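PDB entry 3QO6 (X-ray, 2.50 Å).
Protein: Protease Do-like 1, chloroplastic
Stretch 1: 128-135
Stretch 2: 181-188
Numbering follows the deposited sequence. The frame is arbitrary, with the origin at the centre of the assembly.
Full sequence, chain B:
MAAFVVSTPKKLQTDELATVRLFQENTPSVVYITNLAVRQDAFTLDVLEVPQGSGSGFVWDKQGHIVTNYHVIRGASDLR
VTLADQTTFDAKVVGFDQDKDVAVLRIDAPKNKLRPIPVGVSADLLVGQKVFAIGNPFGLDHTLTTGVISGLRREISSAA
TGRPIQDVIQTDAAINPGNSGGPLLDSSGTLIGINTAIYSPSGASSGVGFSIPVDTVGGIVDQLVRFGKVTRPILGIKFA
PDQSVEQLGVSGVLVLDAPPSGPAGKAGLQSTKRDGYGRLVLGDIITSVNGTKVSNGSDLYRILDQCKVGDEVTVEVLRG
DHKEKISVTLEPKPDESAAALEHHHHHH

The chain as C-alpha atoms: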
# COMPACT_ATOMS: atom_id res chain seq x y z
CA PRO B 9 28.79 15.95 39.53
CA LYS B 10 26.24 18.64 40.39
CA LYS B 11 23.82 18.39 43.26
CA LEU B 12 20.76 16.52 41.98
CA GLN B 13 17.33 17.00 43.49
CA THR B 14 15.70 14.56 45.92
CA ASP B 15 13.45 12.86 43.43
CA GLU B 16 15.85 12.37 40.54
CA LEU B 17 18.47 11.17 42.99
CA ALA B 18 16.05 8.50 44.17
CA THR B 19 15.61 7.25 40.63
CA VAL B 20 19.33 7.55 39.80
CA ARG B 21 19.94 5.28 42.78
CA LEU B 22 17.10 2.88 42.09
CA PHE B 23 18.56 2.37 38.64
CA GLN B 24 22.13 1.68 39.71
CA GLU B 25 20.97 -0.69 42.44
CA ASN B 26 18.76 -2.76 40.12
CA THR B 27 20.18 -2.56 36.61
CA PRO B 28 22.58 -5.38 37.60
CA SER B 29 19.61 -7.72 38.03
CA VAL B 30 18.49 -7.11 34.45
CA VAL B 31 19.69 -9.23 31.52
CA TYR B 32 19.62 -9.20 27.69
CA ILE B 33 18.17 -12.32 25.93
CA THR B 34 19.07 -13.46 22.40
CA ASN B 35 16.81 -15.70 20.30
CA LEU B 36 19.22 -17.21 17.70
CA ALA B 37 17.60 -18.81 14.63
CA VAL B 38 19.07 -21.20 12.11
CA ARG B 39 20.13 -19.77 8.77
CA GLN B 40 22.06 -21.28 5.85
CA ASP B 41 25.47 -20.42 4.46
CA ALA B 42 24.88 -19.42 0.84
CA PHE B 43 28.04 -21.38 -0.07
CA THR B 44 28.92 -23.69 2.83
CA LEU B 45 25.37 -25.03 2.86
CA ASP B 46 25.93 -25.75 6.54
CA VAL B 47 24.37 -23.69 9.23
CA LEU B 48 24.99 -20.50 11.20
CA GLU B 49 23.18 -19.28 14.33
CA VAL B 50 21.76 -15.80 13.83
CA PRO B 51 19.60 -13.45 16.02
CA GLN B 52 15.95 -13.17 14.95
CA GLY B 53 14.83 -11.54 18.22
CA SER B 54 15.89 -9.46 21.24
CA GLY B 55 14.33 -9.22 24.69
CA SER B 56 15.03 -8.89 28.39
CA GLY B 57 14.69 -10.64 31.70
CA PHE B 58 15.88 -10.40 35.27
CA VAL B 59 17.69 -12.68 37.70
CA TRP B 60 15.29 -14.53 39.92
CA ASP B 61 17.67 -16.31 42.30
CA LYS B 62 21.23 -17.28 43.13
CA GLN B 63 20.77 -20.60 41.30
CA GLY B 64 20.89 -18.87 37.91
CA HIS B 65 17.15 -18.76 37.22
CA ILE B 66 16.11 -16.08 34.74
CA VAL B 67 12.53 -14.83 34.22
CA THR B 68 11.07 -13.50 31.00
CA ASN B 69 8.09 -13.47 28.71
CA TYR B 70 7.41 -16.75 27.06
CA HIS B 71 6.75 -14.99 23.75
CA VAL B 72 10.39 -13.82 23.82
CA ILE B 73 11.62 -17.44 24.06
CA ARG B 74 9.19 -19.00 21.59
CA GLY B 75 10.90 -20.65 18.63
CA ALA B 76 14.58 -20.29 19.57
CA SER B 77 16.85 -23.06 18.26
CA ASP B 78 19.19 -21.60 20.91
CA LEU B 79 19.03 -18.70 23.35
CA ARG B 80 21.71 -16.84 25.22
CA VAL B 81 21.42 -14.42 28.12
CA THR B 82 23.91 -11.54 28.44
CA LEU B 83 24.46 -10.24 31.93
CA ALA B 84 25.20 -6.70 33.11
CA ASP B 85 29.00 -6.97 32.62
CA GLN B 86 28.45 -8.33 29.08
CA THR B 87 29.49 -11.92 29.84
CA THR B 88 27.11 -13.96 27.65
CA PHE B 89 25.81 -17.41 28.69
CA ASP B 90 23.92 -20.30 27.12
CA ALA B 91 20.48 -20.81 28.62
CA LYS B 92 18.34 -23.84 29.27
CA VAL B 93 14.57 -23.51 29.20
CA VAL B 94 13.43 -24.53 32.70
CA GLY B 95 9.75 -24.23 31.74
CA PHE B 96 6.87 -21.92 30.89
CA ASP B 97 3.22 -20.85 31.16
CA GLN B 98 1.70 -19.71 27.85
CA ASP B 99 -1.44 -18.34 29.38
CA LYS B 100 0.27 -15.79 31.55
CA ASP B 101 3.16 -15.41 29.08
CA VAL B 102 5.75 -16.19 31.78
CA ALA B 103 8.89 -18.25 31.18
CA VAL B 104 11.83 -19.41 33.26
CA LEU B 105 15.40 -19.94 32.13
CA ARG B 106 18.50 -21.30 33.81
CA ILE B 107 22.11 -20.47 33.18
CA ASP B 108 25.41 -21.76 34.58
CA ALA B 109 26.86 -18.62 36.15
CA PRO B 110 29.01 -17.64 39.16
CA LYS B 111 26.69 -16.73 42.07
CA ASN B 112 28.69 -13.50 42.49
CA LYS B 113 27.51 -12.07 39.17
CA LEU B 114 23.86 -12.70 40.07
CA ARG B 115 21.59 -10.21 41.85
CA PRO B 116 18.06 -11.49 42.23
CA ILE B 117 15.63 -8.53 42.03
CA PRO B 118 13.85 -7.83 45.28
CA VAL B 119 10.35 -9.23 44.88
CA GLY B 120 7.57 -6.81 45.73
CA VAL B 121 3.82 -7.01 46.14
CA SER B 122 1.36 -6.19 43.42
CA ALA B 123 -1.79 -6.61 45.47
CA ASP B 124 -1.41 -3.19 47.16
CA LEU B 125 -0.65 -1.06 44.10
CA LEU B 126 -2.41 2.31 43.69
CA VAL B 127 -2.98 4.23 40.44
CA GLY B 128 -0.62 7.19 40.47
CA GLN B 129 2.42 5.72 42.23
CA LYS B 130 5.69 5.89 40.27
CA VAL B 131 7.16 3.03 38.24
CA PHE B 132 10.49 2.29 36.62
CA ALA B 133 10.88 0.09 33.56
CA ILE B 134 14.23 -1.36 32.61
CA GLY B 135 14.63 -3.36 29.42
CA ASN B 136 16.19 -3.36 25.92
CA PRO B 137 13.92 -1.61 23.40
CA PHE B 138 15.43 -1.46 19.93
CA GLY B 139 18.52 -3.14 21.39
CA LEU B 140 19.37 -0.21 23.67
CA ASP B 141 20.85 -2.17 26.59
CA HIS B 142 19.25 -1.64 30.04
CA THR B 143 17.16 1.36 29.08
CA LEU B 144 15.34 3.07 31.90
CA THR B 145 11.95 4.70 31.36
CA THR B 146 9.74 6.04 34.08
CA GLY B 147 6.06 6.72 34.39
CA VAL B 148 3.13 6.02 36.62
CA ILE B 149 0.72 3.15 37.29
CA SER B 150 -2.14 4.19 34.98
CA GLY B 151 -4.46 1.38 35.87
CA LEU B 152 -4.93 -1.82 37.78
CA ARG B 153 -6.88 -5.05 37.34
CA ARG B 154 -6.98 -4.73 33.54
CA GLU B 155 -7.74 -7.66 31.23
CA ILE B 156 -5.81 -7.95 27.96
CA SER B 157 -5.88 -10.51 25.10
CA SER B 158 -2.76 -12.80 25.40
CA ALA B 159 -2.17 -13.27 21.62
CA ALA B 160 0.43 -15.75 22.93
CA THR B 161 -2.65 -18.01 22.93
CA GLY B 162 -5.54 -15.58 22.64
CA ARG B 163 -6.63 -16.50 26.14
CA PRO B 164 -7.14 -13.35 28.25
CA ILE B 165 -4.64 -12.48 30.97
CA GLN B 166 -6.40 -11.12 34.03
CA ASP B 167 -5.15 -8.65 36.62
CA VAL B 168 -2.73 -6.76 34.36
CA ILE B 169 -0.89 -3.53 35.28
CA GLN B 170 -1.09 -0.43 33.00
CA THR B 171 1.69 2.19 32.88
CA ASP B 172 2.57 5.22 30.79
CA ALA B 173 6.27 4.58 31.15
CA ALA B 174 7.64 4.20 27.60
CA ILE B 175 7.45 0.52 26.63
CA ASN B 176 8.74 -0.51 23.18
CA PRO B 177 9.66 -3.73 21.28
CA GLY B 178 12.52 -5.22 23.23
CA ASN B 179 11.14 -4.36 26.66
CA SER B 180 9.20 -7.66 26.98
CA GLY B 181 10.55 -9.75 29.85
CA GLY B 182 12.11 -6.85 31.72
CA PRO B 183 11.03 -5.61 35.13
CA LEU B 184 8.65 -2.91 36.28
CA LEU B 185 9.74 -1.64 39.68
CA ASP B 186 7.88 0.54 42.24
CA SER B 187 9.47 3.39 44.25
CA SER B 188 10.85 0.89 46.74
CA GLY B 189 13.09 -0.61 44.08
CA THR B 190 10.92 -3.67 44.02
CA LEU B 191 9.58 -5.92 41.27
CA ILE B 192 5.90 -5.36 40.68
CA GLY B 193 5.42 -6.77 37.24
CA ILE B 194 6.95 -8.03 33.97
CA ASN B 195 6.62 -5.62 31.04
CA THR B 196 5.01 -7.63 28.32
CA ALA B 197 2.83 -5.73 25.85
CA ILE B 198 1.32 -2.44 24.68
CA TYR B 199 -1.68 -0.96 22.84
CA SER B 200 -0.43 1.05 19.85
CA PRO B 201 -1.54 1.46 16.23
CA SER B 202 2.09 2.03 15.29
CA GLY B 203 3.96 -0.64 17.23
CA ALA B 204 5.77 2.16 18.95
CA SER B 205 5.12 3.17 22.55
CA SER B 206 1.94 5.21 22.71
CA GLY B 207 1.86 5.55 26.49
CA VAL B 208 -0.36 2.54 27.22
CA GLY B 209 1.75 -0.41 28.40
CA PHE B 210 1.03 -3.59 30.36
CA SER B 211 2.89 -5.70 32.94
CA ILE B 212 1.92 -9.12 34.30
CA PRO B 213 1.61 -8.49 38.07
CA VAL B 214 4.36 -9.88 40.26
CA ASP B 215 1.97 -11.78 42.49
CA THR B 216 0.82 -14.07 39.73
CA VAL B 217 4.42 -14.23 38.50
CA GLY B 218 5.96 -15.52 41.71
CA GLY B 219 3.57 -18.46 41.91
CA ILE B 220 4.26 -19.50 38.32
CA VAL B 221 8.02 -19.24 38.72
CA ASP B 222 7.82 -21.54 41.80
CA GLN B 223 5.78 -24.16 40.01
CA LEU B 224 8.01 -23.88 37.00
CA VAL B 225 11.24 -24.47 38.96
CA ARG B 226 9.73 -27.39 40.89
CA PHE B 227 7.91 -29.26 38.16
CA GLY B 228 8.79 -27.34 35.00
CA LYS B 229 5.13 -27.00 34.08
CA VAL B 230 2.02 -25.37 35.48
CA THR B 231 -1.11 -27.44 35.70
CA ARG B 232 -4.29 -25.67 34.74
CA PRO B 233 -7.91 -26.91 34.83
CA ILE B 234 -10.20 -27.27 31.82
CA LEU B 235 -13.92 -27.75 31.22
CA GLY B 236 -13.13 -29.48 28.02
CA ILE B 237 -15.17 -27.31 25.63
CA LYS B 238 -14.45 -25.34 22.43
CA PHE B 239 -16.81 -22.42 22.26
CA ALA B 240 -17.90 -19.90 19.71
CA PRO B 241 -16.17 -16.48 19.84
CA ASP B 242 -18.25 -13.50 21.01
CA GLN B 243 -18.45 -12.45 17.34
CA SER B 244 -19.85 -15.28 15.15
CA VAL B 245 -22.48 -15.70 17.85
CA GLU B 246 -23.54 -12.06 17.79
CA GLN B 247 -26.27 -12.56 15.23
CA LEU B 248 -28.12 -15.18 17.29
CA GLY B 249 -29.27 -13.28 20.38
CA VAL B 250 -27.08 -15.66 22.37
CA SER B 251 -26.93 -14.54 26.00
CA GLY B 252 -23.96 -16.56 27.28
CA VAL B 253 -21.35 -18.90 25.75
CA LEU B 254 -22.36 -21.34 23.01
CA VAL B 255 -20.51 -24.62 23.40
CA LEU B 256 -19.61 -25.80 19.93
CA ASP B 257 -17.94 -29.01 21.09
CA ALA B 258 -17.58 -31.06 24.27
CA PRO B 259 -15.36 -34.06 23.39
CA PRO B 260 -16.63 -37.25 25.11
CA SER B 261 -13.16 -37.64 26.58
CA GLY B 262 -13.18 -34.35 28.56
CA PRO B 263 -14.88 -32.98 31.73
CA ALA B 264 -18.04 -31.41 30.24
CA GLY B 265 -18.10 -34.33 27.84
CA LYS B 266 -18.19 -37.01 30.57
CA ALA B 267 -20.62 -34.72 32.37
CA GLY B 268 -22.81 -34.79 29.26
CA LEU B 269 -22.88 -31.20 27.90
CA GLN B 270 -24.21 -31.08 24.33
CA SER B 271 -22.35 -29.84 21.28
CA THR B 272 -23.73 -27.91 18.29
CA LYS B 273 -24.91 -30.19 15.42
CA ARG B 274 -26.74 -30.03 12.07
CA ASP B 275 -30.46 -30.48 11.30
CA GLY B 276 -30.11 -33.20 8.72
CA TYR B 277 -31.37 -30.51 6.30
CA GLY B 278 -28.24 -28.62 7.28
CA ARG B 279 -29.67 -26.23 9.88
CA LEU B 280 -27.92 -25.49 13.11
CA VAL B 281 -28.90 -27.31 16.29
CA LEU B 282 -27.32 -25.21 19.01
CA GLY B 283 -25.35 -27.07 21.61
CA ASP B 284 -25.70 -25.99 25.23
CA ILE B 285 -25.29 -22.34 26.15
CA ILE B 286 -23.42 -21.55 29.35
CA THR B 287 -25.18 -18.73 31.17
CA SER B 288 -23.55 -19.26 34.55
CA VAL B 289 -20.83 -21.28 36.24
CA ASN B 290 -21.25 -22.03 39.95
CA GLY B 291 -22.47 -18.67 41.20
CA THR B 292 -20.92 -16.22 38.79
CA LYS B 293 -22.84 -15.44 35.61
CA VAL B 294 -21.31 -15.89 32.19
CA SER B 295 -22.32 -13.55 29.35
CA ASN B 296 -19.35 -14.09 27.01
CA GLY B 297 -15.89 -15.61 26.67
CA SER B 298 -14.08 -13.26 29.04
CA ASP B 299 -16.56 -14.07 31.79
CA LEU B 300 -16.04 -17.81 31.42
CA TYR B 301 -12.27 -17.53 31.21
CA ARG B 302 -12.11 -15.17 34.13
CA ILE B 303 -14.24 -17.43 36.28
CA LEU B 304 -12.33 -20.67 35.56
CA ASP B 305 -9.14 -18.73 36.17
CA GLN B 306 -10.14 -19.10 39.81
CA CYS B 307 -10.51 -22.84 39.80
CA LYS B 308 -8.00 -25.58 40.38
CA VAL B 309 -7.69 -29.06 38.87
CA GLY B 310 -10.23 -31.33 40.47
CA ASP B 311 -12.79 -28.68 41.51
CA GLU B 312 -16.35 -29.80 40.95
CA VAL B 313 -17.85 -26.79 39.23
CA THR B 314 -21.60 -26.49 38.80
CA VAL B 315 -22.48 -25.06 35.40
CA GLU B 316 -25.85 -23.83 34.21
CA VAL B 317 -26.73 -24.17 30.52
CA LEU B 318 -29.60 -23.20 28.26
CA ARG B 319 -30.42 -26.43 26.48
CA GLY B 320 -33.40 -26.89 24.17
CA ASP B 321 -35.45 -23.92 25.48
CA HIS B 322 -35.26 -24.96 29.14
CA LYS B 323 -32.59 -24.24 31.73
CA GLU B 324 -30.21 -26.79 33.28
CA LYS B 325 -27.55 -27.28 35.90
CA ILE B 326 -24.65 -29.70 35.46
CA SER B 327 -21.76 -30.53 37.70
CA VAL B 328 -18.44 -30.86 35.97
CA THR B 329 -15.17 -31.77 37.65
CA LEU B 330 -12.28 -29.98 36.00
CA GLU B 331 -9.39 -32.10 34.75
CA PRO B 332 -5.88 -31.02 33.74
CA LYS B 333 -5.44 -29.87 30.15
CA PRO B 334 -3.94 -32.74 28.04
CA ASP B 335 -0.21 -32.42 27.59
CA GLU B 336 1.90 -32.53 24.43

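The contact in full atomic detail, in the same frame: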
# COMPACT_ATOMS: atom_id res chain seq x y z
N GLY B 128 -1.30 5.95 40.13
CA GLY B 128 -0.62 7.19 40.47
C GLY B 128 0.76 6.99 41.06
O GLY B 128 1.59 7.90 40.98
N GLN B 129 1.06 5.84 41.66
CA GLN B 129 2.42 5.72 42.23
C GLN B 129 3.43 5.56 41.11
O GLN B 129 3.07 5.09 40.04
CB GLN B 129 2.51 4.58 43.25
CG GLN B 129 2.24 3.21 42.74
CD GLN B 129 2.26 2.18 43.87
OE1 GLN B 129 1.19 1.71 44.31
NE2 GLN B 129 3.46 1.82 44.35
N LYS B 130 4.67 5.99 41.33
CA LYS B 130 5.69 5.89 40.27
C LYS B 130 6.22 4.50 39.92
O LYS B 130 6.30 3.62 40.79
CB LYS B 130 6.88 6.80 40.59
CG LYS B 130 6.44 8.21 40.78
CD LYS B 130 7.59 9.19 40.86
CE LYS B 130 7.06 10.62 41.16
NZ LYS B 130 8.16 11.58 41.50
N VAL B 131 6.57 4.29 38.65
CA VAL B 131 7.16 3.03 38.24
C VAL B 131 8.40 3.27 37.39
O VAL B 131 8.60 4.35 36.80
CB VAL B 131 6.19 2.15 37.47
CG1 VAL B 131 5.09 1.68 38.40
CG2 VAL B 131 5.65 2.89 36.27
N PHE B 132 9.24 2.24 37.35
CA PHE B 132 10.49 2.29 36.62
C PHE B 132 10.61 1.04 35.75
O PHE B 132 10.53 -0.09 36.26
CB PHE B 132 11.63 2.35 37.63
CG PHE B 132 11.48 3.45 38.61
CD1 PHE B 132 12.21 4.62 38.47
CD2 PHE B 132 10.50 3.37 39.60
CE1 PHE B 132 11.96 5.71 39.30
CE2 PHE B 132 10.23 4.45 40.43
CZ PHE B 132 10.96 5.63 40.28
N ALA B 133 10.76 1.24 34.45
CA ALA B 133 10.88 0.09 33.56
C ALA B 133 12.31 0.01 33.05
O ALA B 133 12.88 1.01 32.64
CB ALA B 133 9.94 0.23 32.40
N ILE B 134 12.90 -1.18 33.11
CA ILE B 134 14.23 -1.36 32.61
C ILE B 134 14.11 -2.51 31.64
O ILE B 134 13.49 -3.53 31.97
CB ILE B 134 15.22 -1.72 33.71
CG1 ILE B 134 15.21 -0.65 34.79
CG2 ILE B 134 16.63 -1.83 33.13
CD1 ILE B 134 16.12 -0.98 35.98
N GLY B 135 14.68 -2.34 30.45
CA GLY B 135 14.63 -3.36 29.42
C GLY B 135 15.60 -3.03 28.30
O GLY B 135 16.56 -2.28 28.51
N GLY B 181 9.72 -8.97 28.95
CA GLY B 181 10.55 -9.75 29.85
C GLY B 181 11.28 -8.95 30.91
O GLY B 181 11.74 -9.53 31.88
N GLY B 182 11.43 -7.64 30.72
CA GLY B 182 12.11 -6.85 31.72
C GLY B 182 11.18 -6.48 32.86
O GLY B 182 9.95 -6.59 32.79
N PRO B 183 11.77 -5.99 33.94
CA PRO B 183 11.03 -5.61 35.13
C PRO B 183 10.38 -4.22 35.22
O PRO B 183 10.85 -3.23 34.62
CB PRO B 183 12.09 -5.74 36.20
CG PRO B 183 13.28 -5.16 35.51
CD PRO B 183 13.22 -5.88 34.16
N LEU B 184 9.28 -4.17 35.97
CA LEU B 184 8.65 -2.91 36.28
C LEU B 184 8.87 -2.82 37.80
O LEU B 184 8.49 -3.71 38.55
CB LEU B 184 7.17 -2.92 36.00
CG LEU B 184 6.54 -1.52 36.13
CD1 LEU B 184 7.11 -0.57 35.06
CD2 LEU B 184 5.03 -1.64 35.98
N LEU B 185 9.53 -1.78 38.26
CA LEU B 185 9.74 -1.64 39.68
C LEU B 185 8.90 -0.47 40.25
O LEU B 185 8.48 0.44 39.49
CB LEU B 185 11.23 -1.45 39.98
CG LEU B 185 12.20 -2.45 39.33
CD1 LEU B 185 12.78 -1.83 38.06
CD2 LEU B 185 13.33 -2.78 40.29
N ASP B 186 8.64 -0.51 41.56
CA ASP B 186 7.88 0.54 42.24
C ASP B 186 8.91 1.45 42.93
O ASP B 186 10.13 1.19 42.81
CB ASP B 186 6.89 -0.06 43.25
CG ASP B 186 7.56 -0.85 44.38
OD1 ASP B 186 6.91 -1.78 44.94
OD2 ASP B 186 8.73 -0.55 44.72
N SER B 187 8.48 2.50 43.63
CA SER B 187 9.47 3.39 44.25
C SER B 187 10.41 2.74 45.26
O SER B 187 11.48 3.26 45.54
CB SER B 187 8.82 4.62 44.89
OG SER B 187 7.83 4.27 45.82
N SER B 188 10.02 1.59 45.79
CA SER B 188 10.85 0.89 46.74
C SER B 188 11.95 0.08 46.09
O SER B 188 12.71 -0.60 46.77
CB SER B 188 9.99 -0.04 47.58
OG SER B 188 8.91 0.67 48.15
O HOH W 1 5.56 3.48 43.54

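Where the direct ladder between the two strands gives out, a single water takes over. Water 1 accepts from Gln129 NE2 at 2.8 Å, donates to Lys130 O at 2.9 Å and accepts from Ser187 N at 3.1 Å. Lys130 O and Ser187 N themselves stand 3.8 Å apart, too far for a good direct bond, so the water links the two backbones and recruits a side-chain amide as well.

Beyond this bridge the stretches run antiparallel, their axes at 152° and 4.5 Å apart at closest approach. The register rests on Phe132 and Leu185, a hydrogen-bonded pair with CA atoms 5.0 Å apart: Phe132 N donates to Leu185 O (2.9 Å, 151°), and Leu185 N donates to Phe132 O (2.8 Å, 169°). Ile134 N to Pro183 O is longer, 3.3 Å, but nearly straight at 162°. The reciprocal bond is impossible because proline nitrogen carries no hydrogen; instead Pro183 CD lies 3.2 Å from Ile134 O. At Gly182 an ideal CB would fall 2.4 Å from Ile134 O, a clash, so the backbone there leaves no room for a side chain.

The intervening Ala133–Leu184 pair is non-hydrogen-bonded, with CA atoms 4.6 Å apart. Its alpha hydrogens face carbonyls instead: Leu184 CA is 3.4 Å from Phe132 O, and Ala133 CA is 3.5 Å from Pro183 O.

Side chains sort by sheet face. Leu184 CD1 packs 3.7 Å from Val131 CB and 4.0 Å from Ala133 CB, so one methyl serves two neighbours on its face. On the face of Phe132 and Leu185, Leu185 CD1 reaches 4.4 Å from Phe132 CB and 4.0 Å from Ile134 CD1, both apolar contacts. At the Phe132 ring, CE2 lies 4.0 Å from Ser187 CA, while Leu185 O lies at the ring edge.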